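Local coordinates for catalytic domain of the nuclear inclusion protein A (nia) (Tobacco etch virus, PDB 1LVM) that is a chymotrypsin-like cysteine protease that cleaves peptides at a specific sequence, probably to process the viral polyprotein, at residues I22-H28 against V120-F124. The protein carries 1 engineered substitution. Residues are numbered along the deposited sequence; the frame is centred on the assembly and turned at random.
Sequences ISSTICH and VTTNF
Val120 sends CG1, the methyl anti to its backbone N (chi1 175°), in among Ile22, Ser23 and Ile26. Val120 CG1 lies 4.1 Å from Ile22 CG2 and also meets Ser23 CB. The two branched side chains of Ile22 and Val120 cross at about a right angle, and Val164 of strand 162-165 touches both, so a compact apolar residue suits this buried place. Thr121 points away, its side chain touching Met132, and meets 22-28 through its backbone: Ile26 CD1 reaches to 3.8 Å from Thr121 CA, and Ser23 CB rests against Thr121 O.

Thr122 makes the one hydrogen bond across the contact, from Thr122 OG1 to Ser23 O (2.6 Å). The hydroxyl comes in tilted 29° from the carbonyl plane, while Ile26 N, closing the type I turn from Ser23 to Ile26, reaches the same oxygen from the other face. Threonine can thus donate to a buried turn carbonyl as its side chain slides past that of Ile26 in the opposite direction.

Phe124, just past the strand, sets its ring edge against Ile26 O. Phe124 CZ lies 3.3 Å from Ile26 O, near the ring plane, where polarised C-H groups can face a carbonyl oxygen. His28 CB packs 3.9 Å from Phe124 CD2, while the imidazole leads off to meet Tyr41.

Strand 26-33 belongs to one sheet and strand 116-123 to the six-stranded barrel. Their short segments run at 55° and share no backbone hydrogen bond, so side chains and the turn make the join, as expected at the interface between the two beta-barrel domains of a chymotrypsin-like protease.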
ATOM      1  N   ILE A  22       3.860  -3.004  12.068  1.00 10.68           N
ATOM      2  CA  ILE A  22       3.478  -2.655  10.698  1.00 16.74           C
ATOM      3  C   ILE A  22       3.307  -1.146  10.567  1.00 17.98           C
ATOM      4  O   ILE A  22       3.869  -0.491   9.654  1.00 11.21           O
ATOM      5  CB  ILE A  22       2.149  -3.360  10.276  1.00 13.76           C
ATOM      6  CG1 ILE A  22       2.402  -4.824  10.033  1.00  9.95           C
ATOM      7  CG2 ILE A  22       1.612  -2.703   8.993  1.00 14.40           C
ATOM      8  CD1 ILE A  22       1.104  -5.675   9.877  1.00 13.24           C
ATOM      9  N   SER A  23       2.559  -0.518  11.480  1.00 14.52           N
ATOM     10  CA  SER A  23       2.329   0.925  11.302  1.00 13.39           C
ATOM     11  C   SER A  23       3.596   1.726  11.414  1.00 19.62           C
ATOM     12  O   SER A  23       3.684   2.782  10.799  1.00 13.30           O
ATOM     13  CB  SER A  23       1.280   1.487  12.311  1.00 25.31           C
ATOM     14  OG  SER A  23       1.664   1.121  13.578  1.00 34.63           O
ATOM     15  N   SER A  24       4.590   1.212  12.143  1.00 14.98           N
ATOM     16  CA  SER A  24       5.837   1.968  12.294  1.00 15.64           C
ATOM     17  C   SER A  24       6.626   1.993  10.981  1.00 15.36           C
ATOM     18  O   SER A  24       7.562   2.793  10.815  1.00 15.60           O
ATOM     19  CB  SER A  24       6.690   1.424  13.465  1.00 17.14           C
ATOM     20  OG  SER A  24       7.098   0.104  13.230  1.00 22.86           O
ATOM     21  N   THR A  25       6.230   1.161  10.028  1.00 11.88           N
ATOM     22  CA  THR A  25       6.942   1.153   8.722  1.00 11.24           C
ATOM     23  C   THR A  25       6.190   1.931   7.650  1.00 20.21           C
ATOM     24  O   THR A  25       6.694   2.085   6.520  1.00 13.86           O
ATOM     25  CB  THR A  25       7.126  -0.252   8.154  1.00 11.00           C
ATOM     26  OG1 THR A  25       5.835  -0.778   7.759  1.00 16.10           O
ATOM     27  CG2 THR A  25       7.726  -1.188   9.202  1.00 15.74           C
ATOM     28  N   ILE A  26       5.004   2.417   7.972  1.00 16.40           N
ATOM     29  CA  ILE A  26       4.231   3.158   6.964  1.00 12.35           C
ATOM     30  C   ILE A  26       4.767   4.568   6.750  1.00 16.27           C
ATOM     31  O   ILE A  26       5.221   5.218   7.700  1.00 14.97           O
ATOM     32  CB  ILE A  26       2.744   3.188   7.385  1.00 12.23           C
ATOM     33  CG1 ILE A  26       2.230   1.775   7.352  1.00 12.83           C
ATOM     34  CG2 ILE A  26       1.967   4.241   6.516  1.00 13.98           C
ATOM     35  CD1 ILE A  26       0.749   1.652   7.850  1.00 18.96           C
ATOM     36  N   CYS A  27       4.852   4.984   5.479  1.00 11.11           N
ATOM     37  CA  CYS A  27       5.291   6.304   5.146  1.00  9.15           C
ATOM     38  C   CYS A  27       4.227   6.998   4.369  1.00 14.49           C
ATOM     39  O   CYS A  27       3.444   6.356   3.622  1.00 16.77           O
ATOM     40  CB  CYS A  27       6.520   6.246   4.185  1.00 17.59           C
ATOM     41  SG  CYS A  27       7.988   5.359   4.812  1.00 25.64           S
ATOM     42  N   HIS A  28       4.214   8.310   4.493  1.00 12.40           N
ATOM     43  CA  HIS A  28       3.280   9.111   3.702  1.00 11.73           C
ATOM     44  C   HIS A  28       4.100   9.698   2.549  1.00 20.14           C
ATOM     45  O   HIS A  28       5.143  10.309   2.780  1.00 17.05           O
ATOM     46  CB  HIS A  28       2.664  10.248   4.468  1.00 14.70           C
ATOM     47  CG  HIS A  28       1.505  10.846   3.731  1.00 16.94           C
ATOM     48  ND1 HIS A  28       1.458  12.172   3.349  1.00 28.89           N
ATOM     49  CD2 HIS A  28       0.355  10.281   3.271  1.00 17.64           C
ATOM     50  CE1 HIS A  28       0.329  12.400   2.696  1.00 33.99           C
ATOM     51  NE2 HIS A  28      -0.358  11.271   2.633  1.00 24.53           N
ATOM     52  N   VAL A 120      -4.710  -1.079   8.207  1.00 17.96           N
ATOM     53  CA  VAL A 120      -3.811  -0.446   9.169  1.00 12.28           C
ATOM     54  C   VAL A 120      -3.200   0.792   8.637  1.00 18.59           C
ATOM     55  O   VAL A 120      -2.789   0.811   7.484  1.00 15.54           O
ATOM     56  CB  VAL A 120      -2.696  -1.459   9.581  1.00 12.62           C
ATOM     57  CG1 VAL A 120      -1.609  -0.735  10.563  1.00 15.45           C
ATOM     58  CG2 VAL A 120      -3.414  -2.618  10.344  1.00 12.08           C
ATOM     59  N   THR A 121      -3.188   1.851   9.443  1.00 15.27           N
ATOM     60  CA  THR A 121      -2.585   3.065   9.002  1.00 18.82           C
ATOM     61  C   THR A 121      -1.800   3.704  10.136  1.00 16.57           C
ATOM     62  O   THR A 121      -1.682   3.151  11.207  1.00 16.74           O
ATOM     63  CB  THR A 121      -3.662   4.032   8.421  1.00 24.89           C
ATOM     64  OG1 THR A 121      -4.579   4.487   9.429  1.00 23.22           O
ATOM     65  CG2 THR A 121      -4.471   3.311   7.353  1.00 30.67           C
ATOM     66  N   THR A 122      -1.270   4.897   9.871  1.00 19.84           N
ATOM     67  CA  THR A 122      -0.479   5.622  10.844  1.00 18.88           C
ATOM     68  C   THR A 122      -0.954   7.091  10.715  1.00 26.58           C
ATOM     69  O   THR A 122      -1.159   7.601   9.599  1.00 35.99           O
ATOM     70  CB  THR A 122       1.060   5.580  10.498  1.00 19.58           C
ATOM     71  OG1 THR A 122       1.498   4.216  10.462  1.00 40.54           O
ATOM     72  CG2 THR A 122       1.876   6.250  11.591  1.00 15.91           C
ATOM     73  N   ASN A 123      -1.109   7.730  11.843  1.00 28.82           N
ATOM     74  CA  ASN A 123      -1.495   9.126  11.874  1.00 78.21           C
ATOM     75  C   ASN A 123      -0.223   9.965  12.084  1.00 49.29           C
ATOM     76  O   ASN A 123       0.451   9.886  13.152  1.00 36.50           O
ATOM     77  CB  ASN A 123      -2.487   9.389  13.008  1.00 93.94           C
ATOM     78  CG  ASN A 123      -3.114  10.773  12.924  1.00 93.68           C
ATOM     79  OD1 ASN A 123      -2.755  11.570  12.071  1.00 44.79           O
ATOM     80  ND2 ASN A 123      -4.051  11.057  13.810  1.00 38.02           N
ATOM     81  N   PHE A 124       0.088  10.768  11.057  1.00 39.38           N
ATOM     82  CA  PHE A 124       1.256  11.653  11.048  1.00 61.06           C
ATOM     83  C   PHE A 124       0.977  13.080  11.524  1.00 93.94           C
ATOM     84  O   PHE A 124       1.912  13.816  11.891  1.00 54.70           O
ATOM     85  CB  PHE A 124       1.854  11.696   9.649  1.00 30.17           C
ATOM     86  CG  PHE A 124       2.608  10.468   9.300  1.00 26.29           C
ATOM     87  CD1 PHE A 124       3.824  10.198   9.943  1.00 33.87           C
ATOM     88  CD2 PHE A 124       2.147   9.592   8.309  1.00 25.63           C
ATOM     89  CE1 PHE A 124       4.604   9.087   9.607  1.00 31.68           C
ATOM     90  CE2 PHE A 124       2.929   8.450   7.971  1.00 19.68           C
ATOM     91  CZ  PHE A 124       4.167   8.213   8.620  1.00 17.58           C
TER